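Local coordinates for uncharacterized protein ScGH5_18 (PDB 7LR8) that is a family GH5 glycoside hydrolase that probably cleaves the beta-1,4 link between mannose and N-acetylglucosamine in N-glycan core fragments, at residues P57-F62 against S126-Y131; R354-A359 against A394-V399. The protein carries 1 engineered substitution. One frame throughout, in Å; residues are numbered along the deposited sequence.

The two contacts lie on opposite sides of the chain's centre. Their centres are about 41 Å apart, and their nearest atoms are about 30 Å apart. Contact 1 belongs to the eight-stranded barrel that holds the glycan. The W59 side chain is about 10 Å from that of H99, which binds N-acetylglucosamine, and the P57 side chain is about 12 Å from the bound beta-mannose. Neither segment is part of the glycan pocket itself. Contact 2 is in the small three-stranded parallel sheet near the C-terminus and lies away from the annotated sites. Contact 1 is mainly side-chain packing. Contact 2 combines strand pairing with arginine-to-carbonyl bonds.

Contact 1 of 2, residues P57-F62 against S126-Y131; sequences PLWPVF and SGQAEY
Y131 reaches from helix 122-139 to the P57-F62 segment and meets P57, W59 and F62. Its CB points toward that segment, and with CG anti to the backbone N (chi1 165°) CG carries on from there. The CD2 side of the ring lies near the pyrrole part of W59, with Y131 CD2 and W59 CD1 3.9 Å apart. Further out, Y131 CE2 is 3.7 Å from the same CD1. That indole carbon sits over one face of the phenol, offset toward the rim. The two planes are tilted by 32°, so the rings are neither coplanar nor perpendicular. Further round the ring, Y131 CE1 meets F62 CB at 3.7 Å; F62 CB approaches obliquely, on the same side of the ring plane as W59 CD1. At the tip, Y131 OH is 3.5 Å from P57 CB. The hydroxyl is buried, and its hydrogen bond to G95 O fixes its place. P57 CB also packs over the centre of the F62 ring.

The far end of the W59 indole rests against Q128. W59 CZ2 is 3.7 Å from Q128 CG, and W59 CH2 is 3.8 Å from Q128 NE2. The Q128 amide is held by W176 NE1 at its oxygen and by L118 O at its nitrogen, while Q63 bridges the two segments, taking a hydrogen bond from W59 NE1 and giving one to G127 O.

In the (beta/alpha)8 barrel, strand 52-55 is followed by a short loop and helix 59-62, and helix 122-139 lies in the chain between strands 90-94 and 145-152. Helix 170-187 packs beside Q128 and A129.

Contact 2 of 2, residues R354-A359 against A394-V399; sequences RPRTTA and ARPTTV
A359 and T397 pair as a parallel beta bridge with their CA atoms 4.6 Å apart, and T397 N donates a 2.9 Å hydrogen bond to T358 O. The A359 methyl touches T397 CG2 on the same face of the sheet, and it lies 3.7 Å from V399 CG1.

Before the strands, R395 turns back to the other segment. Its chain bends at chi3 (52°). The guanidinium then grips two successive carbonyls at its edge: NH2 bonds R354 O at 2.8 Å, and NH1 bonds P355 O at 2.9 Å. Both oxygens lie near the guanidinium plane, but each donor stands above the plane of its carbonyl. R354 CB covers one face of this group, and R356 NE lies over the opposite face.

The pairing closes a beta-alpha-beta unit: strand 358-362, helix 381-391, strand 397-400. P396 packs on that helix, and strand 358-362 is central in the three-stranded parallel sheet.

R356 extends across the R395 carbonyl, and its NH1 bonds P396 O at 2.7 Å. Its guanidinium plane is 76° from that of R395. The like charges come close, with R356 NE 3.6 Å from R395 NH2. D294 probably eases this, since its carboxylate pairs with R395 NE while its backbone O accepts from R356 NH2. An alanine in place of R356 would probably leave P396 O and D294 O without these donors and uncover one face of the R395 guanidinium. Water 1 links R395 O to T358 N, and water 2 joins A394 O to T358 OG1.

Contact 1 of 2, residues P57-F62 against S126-Y131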
loop_
_atom_site.group_PDB
_atom_site.type_symbol
_atom_site.label_atom_id
_atom_site.label_comp_id
_atom_site.label_asym_id
_atom_site.label_seq_id
_atom_site.Cartn_x
_atom_site.Cartn_y
_atom_site.Cartn_z
ATOM N N PRO B 57 4.198 14.214 -2.182
ATOM C CA PRO B 57 3.352 13.473 -1.240
ATOM C C PRO B 57 3.359 11.993 -1.581
ATOM O O PRO B 57 3.564 11.604 -2.734
ATOM C CB PRO B 57 1.953 14.066 -1.464
ATOM C CG PRO B 57 2.153 15.363 -2.144
ATOM C CD PRO B 57 3.489 15.305 -2.867
ATOM N N LEU B 58 3.121 11.165 -0.566
ATOM C CA LEU B 58 2.797 9.754 -0.768
ATOM C C LEU B 58 1.279 9.637 -0.676
ATOM O O LEU B 58 0.699 9.857 0.392
ATOM C CB LEU B 58 3.477 8.864 0.264
ATOM C CG LEU B 58 4.971 8.604 0.064
ATOM C CD1 LEU B 58 5.477 7.599 1.089
ATOM C CD2 LEU B 58 5.251 8.116 -1.349
ATOM N N TRP B 59 0.640 9.322 -1.806
ATOM C CA TRP B 59 -0.823 9.324 -1.887
ATOM C C TRP B 59 -1.494 8.470 -0.815
ATOM O O TRP B 59 -2.385 8.991 -0.121
ATOM C CB TRP B 59 -1.219 8.909 -3.310
ATOM C CG TRP B 59 -2.715 8.881 -3.587
ATOM C CD1 TRP B 59 -3.692 9.652 -2.991
ATOM C CD2 TRP B 59 -3.385 8.069 -4.561
ATOM N NE1 TRP B 59 -4.927 9.339 -3.527
ATOM C CE2 TRP B 59 -4.767 8.363 -4.478
ATOM C CE3 TRP B 59 -2.957 7.094 -5.470
ATOM C CZ2 TRP B 59 -5.711 7.744 -5.294
ATOM C CZ3 TRP B 59 -3.896 6.483 -6.284
ATOM C CH2 TRP B 59 -5.261 6.800 -6.180
ATOM N N PRO B 60 -1.117 7.199 -0.589
ATOM C CA PRO B 60 -1.807 6.432 0.472
ATOM C C PRO B 60 -1.606 7.001 1.865
ATOM O O PRO B 60 -2.453 6.780 2.741
ATOM C CB PRO B 60 -1.199 5.024 0.366
ATOM C CG PRO B 60 -0.475 4.982 -0.949
ATOM C CD PRO B 60 -0.048 6.393 -1.216
ATOM N N VAL B 61 -0.503 7.718 2.110
ATOM C CA VAL B 61 -0.326 8.357 3.408
ATOM C C VAL B 61 -1.208 9.596 3.526
ATOM O O VAL B 61 -1.751 9.886 4.600
ATOM C CB VAL B 61 1.161 8.682 3.625
ATOM C CG1 VAL B 61 1.360 9.509 4.897
ATOM C CG2 VAL B 61 1.954 7.396 3.690
ATOM N N PHE B 62 -1.389 10.332 2.427
ATOM C CA PHE B 62 -2.224 11.525 2.465
ATOM C C PHE B 62 -3.713 11.190 2.422
ATOM O O PHE B 62 -4.521 11.897 3.033
ATOM C CB PHE B 62 -1.865 12.455 1.305
ATOM C CG PHE B 62 -0.680 13.332 1.573
ATOM C CD1 PHE B 62 0.559 12.785 1.887
ATOM C CD2 PHE B 62 -0.807 14.711 1.524
ATOM C CE1 PHE B 62 1.654 13.618 2.134
ATOM C CE2 PHE B 62 0.280 15.534 1.759
ATOM C CZ PHE B 62 1.506 14.982 2.072
ATOM N N SER B 126 -13.354 10.362 -8.448
ATOM C CA SER B 126 -13.852 11.464 -7.639
ATOM C C SER B 126 -12.954 11.670 -6.426
ATOM O O SER B 126 -12.707 12.809 -6.008
ATOM C CB SER B 126 -15.307 11.186 -7.231
ATOM O OG SER B 126 -15.630 11.783 -5.986
ATOM N N GLY B 127 -12.453 10.575 -5.858
ATOM C CA GLY B 127 -11.532 10.693 -4.738
ATOM C C GLY B 127 -10.229 11.375 -5.112
ATOM O O GLY B 127 -9.702 12.181 -4.341
ATOM N N GLN B 128 -9.692 11.051 -6.294
ATOM C CA GLN B 128 -8.447 11.678 -6.759
ATOM C C GLN B 128 -8.643 13.165 -7.001
ATOM O O GLN B 128 -7.774 13.976 -6.647
ATOM C CB GLN B 128 -7.960 11.030 -8.049
ATOM C CG GLN B 128 -7.562 9.575 -7.944
ATOM C CD GLN B 128 -7.531 8.947 -9.310
ATOM O OE1 GLN B 128 -8.243 9.391 -10.213
ATOM N NE2 GLN B 128 -6.698 7.924 -9.483
ATOM N N ALA B 129 -9.777 13.539 -7.610
ATOM C CA ALA B 129 -10.055 14.944 -7.890
ATOM C C ALA B 129 -10.153 15.748 -6.604
ATOM O O ALA B 129 -9.634 16.867 -6.526
ATOM C CB ALA B 129 -11.343 15.070 -8.716
ATOM N N GLU B 130 -10.814 15.197 -5.578
ATOM C CA GLU B 130 -10.951 15.937 -4.327
ATOM C C GLU B 130 -9.607 16.080 -3.625
ATOM O O GLU B 130 -9.326 17.120 -3.013
ATOM C CB GLU B 130 -11.970 15.242 -3.416
ATOM C CG GLU B 130 -12.270 15.958 -2.092
ATOM C CD GLU B 130 -12.691 17.434 -2.224
ATOM O OE1 GLU B 130 -13.072 17.919 -3.321
ATOM O OE2 GLU B 130 -12.618 18.124 -1.199
ATOM N N TYR B 131 -8.770 15.043 -3.715
ATOM C CA TYR B 131 -7.417 15.089 -3.171
ATOM C C TYR B 131 -6.586 16.191 -3.830
ATOM O O TYR B 131 -5.984 17.022 -3.140
ATOM C CB TYR B 131 -6.781 13.709 -3.363
ATOM C CG TYR B 131 -5.290 13.590 -3.202
ATOM C CD1 TYR B 131 -4.669 13.794 -1.976
ATOM C CD2 TYR B 131 -4.500 13.251 -4.287
ATOM C CE1 TYR B 131 -3.281 13.656 -1.840
ATOM C CE2 TYR B 131 -3.100 13.115 -4.162
ATOM C CZ TYR B 131 -2.508 13.327 -2.935
ATOM O OH TYR B 131 -1.139 13.181 -2.780
#

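Contact 2 of 2, residues R354-A359 against A394-V399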
loop_
_atom_site.group_PDB
_atom_site.type_symbol
_atom_site.label_atom_id
_atom_site.label_comp_id
_atom_site.label_asym_id
_atom_site.label_seq_id
_atom_site.Cartn_x
_atom_site.Cartn_y
_atom_site.Cartn_z
ATOM N N ARG B 354 18.458 31.023 -28.908
ATOM C CA ARG B 354 18.747 30.963 -30.335
ATOM C C ARG B 354 17.684 30.102 -30.998
ATOM O O ARG B 354 17.575 28.899 -30.683
ATOM C CB ARG B 354 20.150 30.411 -30.609
ATOM C CG ARG B 354 21.253 31.257 -29.997
ATOM C CD ARG B 354 22.642 30.647 -30.176
ATOM N NE ARG B 354 23.672 31.596 -29.740
ATOM C CZ ARG B 354 24.361 32.398 -30.550
ATOM N NH1 ARG B 354 24.156 32.365 -31.859
ATOM N NH2 ARG B 354 25.266 33.234 -30.052
ATOM N N PRO B 355 16.872 30.669 -31.890
ATOM C CA PRO B 355 15.820 29.886 -32.546
ATOM C C PRO B 355 16.406 28.745 -33.360
ATOM O O PRO B 355 17.572 28.761 -33.773
ATOM C CB PRO B 355 15.123 30.905 -33.452
ATOM C CG PRO B 355 15.521 32.255 -32.904
ATOM C CD PRO B 355 16.893 32.069 -32.342
ATOM N N ARG B 356 15.559 27.753 -33.615
ATOM C CA ARG B 356 15.919 26.578 -34.403
ATOM C C ARG B 356 15.070 26.581 -35.671
ATOM O O ARG B 356 13.880 26.259 -35.634
ATOM C CB ARG B 356 15.719 25.307 -33.585
ATOM C CG ARG B 356 16.639 25.244 -32.381
ATOM C CD ARG B 356 16.660 23.861 -31.738
ATOM N NE ARG B 356 17.841 23.750 -30.891
ATOM C CZ ARG B 356 18.508 22.630 -30.657
ATOM N NH1 ARG B 356 18.115 21.484 -31.199
ATOM N NH2 ARG B 356 19.581 22.666 -29.878
ATOM N N THR B 357 15.687 26.955 -36.793
ATOM C CA THR B 357 14.960 27.143 -38.040
ATOM C C THR B 357 14.899 25.892 -38.907
ATOM O O THR B 357 14.195 25.905 -39.922
ATOM C CB THR B 357 15.596 28.280 -38.849
ATOM O OG1 THR B 357 14.655 28.769 -39.807
ATOM C CG2 THR B 357 16.859 27.779 -39.576
ATOM N N THR B 358 15.632 24.834 -38.555
ATOM C CA THR B 358 15.625 23.571 -39.288
ATOM C C THR B 358 14.827 22.535 -38.506
ATOM O O THR B 358 15.125 22.270 -37.335
ATOM C CB THR B 358 17.049 23.056 -39.518
ATOM O OG1 THR B 358 17.802 24.013 -40.282
ATOM C CG2 THR B 358 17.015 21.724 -40.262
ATOM N N ALA B 359 13.827 21.935 -39.154
ATOM C CA ALA B 359 12.916 21.009 -38.491
ATOM C C ALA B 359 12.975 19.632 -39.142
ATOM O O ALA B 359 12.950 19.516 -40.373
ATOM C CB ALA B 359 11.482 21.537 -38.518
ATOM N N ALA B 394 23.287 21.286 -36.930
ATOM C CA ALA B 394 22.084 21.884 -37.499
ATOM C C ALA B 394 21.087 22.366 -36.450
ATOM O O ALA B 394 20.115 23.034 -36.821
ATOM C CB ALA B 394 21.390 20.879 -38.422
ATOM N N ARG B 395 21.289 22.047 -35.173
ATOM C CA ARG B 395 20.396 22.461 -34.096
ATOM C C ARG B 395 18.923 22.210 -34.451
ATOM O O ARG B 395 18.122 23.145 -34.499
ATOM C CB ARG B 395 20.625 23.927 -33.748
ATOM C CG ARG B 395 22.108 24.292 -33.493
ATOM C CD ARG B 395 22.289 25.758 -32.997
ATOM N NE ARG B 395 21.422 26.009 -31.848
ATOM C CZ ARG B 395 20.329 26.770 -31.880
ATOM N NH1 ARG B 395 19.988 27.392 -33.000
ATOM N NH2 ARG B 395 19.582 26.909 -30.787
ATOM N N PRO B 396 18.548 20.958 -34.712
ATOM C CA PRO B 396 17.198 20.690 -35.227
ATOM C C PRO B 396 16.115 20.889 -34.176
ATOM O O PRO B 396 16.316 20.638 -32.984
ATOM C CB PRO B 396 17.274 19.220 -35.654
ATOM C CG PRO B 396 18.297 18.619 -34.716
ATOM C CD PRO B 396 19.338 19.727 -34.544
ATOM N N THR B 397 14.948 21.351 -34.642
ATOM C CA THR B 397 13.693 21.129 -33.940
ATOM C C THR B 397 12.945 20.020 -34.676
ATOM O O THR B 397 13.504 19.348 -35.549
ATOM C CB THR B 397 12.858 22.415 -33.829
ATOM O OG1 THR B 397 11.723 22.174 -32.979
ATOM C CG2 THR B 397 12.371 22.893 -35.194
ATOM N N THR B 398 11.672 19.812 -34.325
ATOM C CA THR B 398 10.846 18.808 -34.988
ATOM C C THR B 398 9.534 19.432 -35.451
ATOM O O THR B 398 9.096 20.471 -34.942
ATOM C CB THR B 398 10.559 17.588 -34.083
ATOM O OG1 THR B 398 9.749 17.966 -32.953
ATOM C CG2 THR B 398 11.857 16.971 -33.587
ATOM N N VAL B 399 8.921 18.790 -36.443
ATOM C CA VAL B 399 7.626 19.215 -36.969
ATOM C C VAL B 399 6.852 17.967 -37.375
ATOM O O VAL B 399 7.426 17.018 -37.918
ATOM C CB VAL B 399 7.790 20.203 -38.149
ATOM C CG1 VAL B 399 8.472 19.538 -39.339
ATOM C CG2 VAL B 399 6.430 20.784 -38.562
HETATM O O HOH W 1 17.794 24.957 -36.585
HETATM O O HOH W 2 20.059 24.767 -38.843
#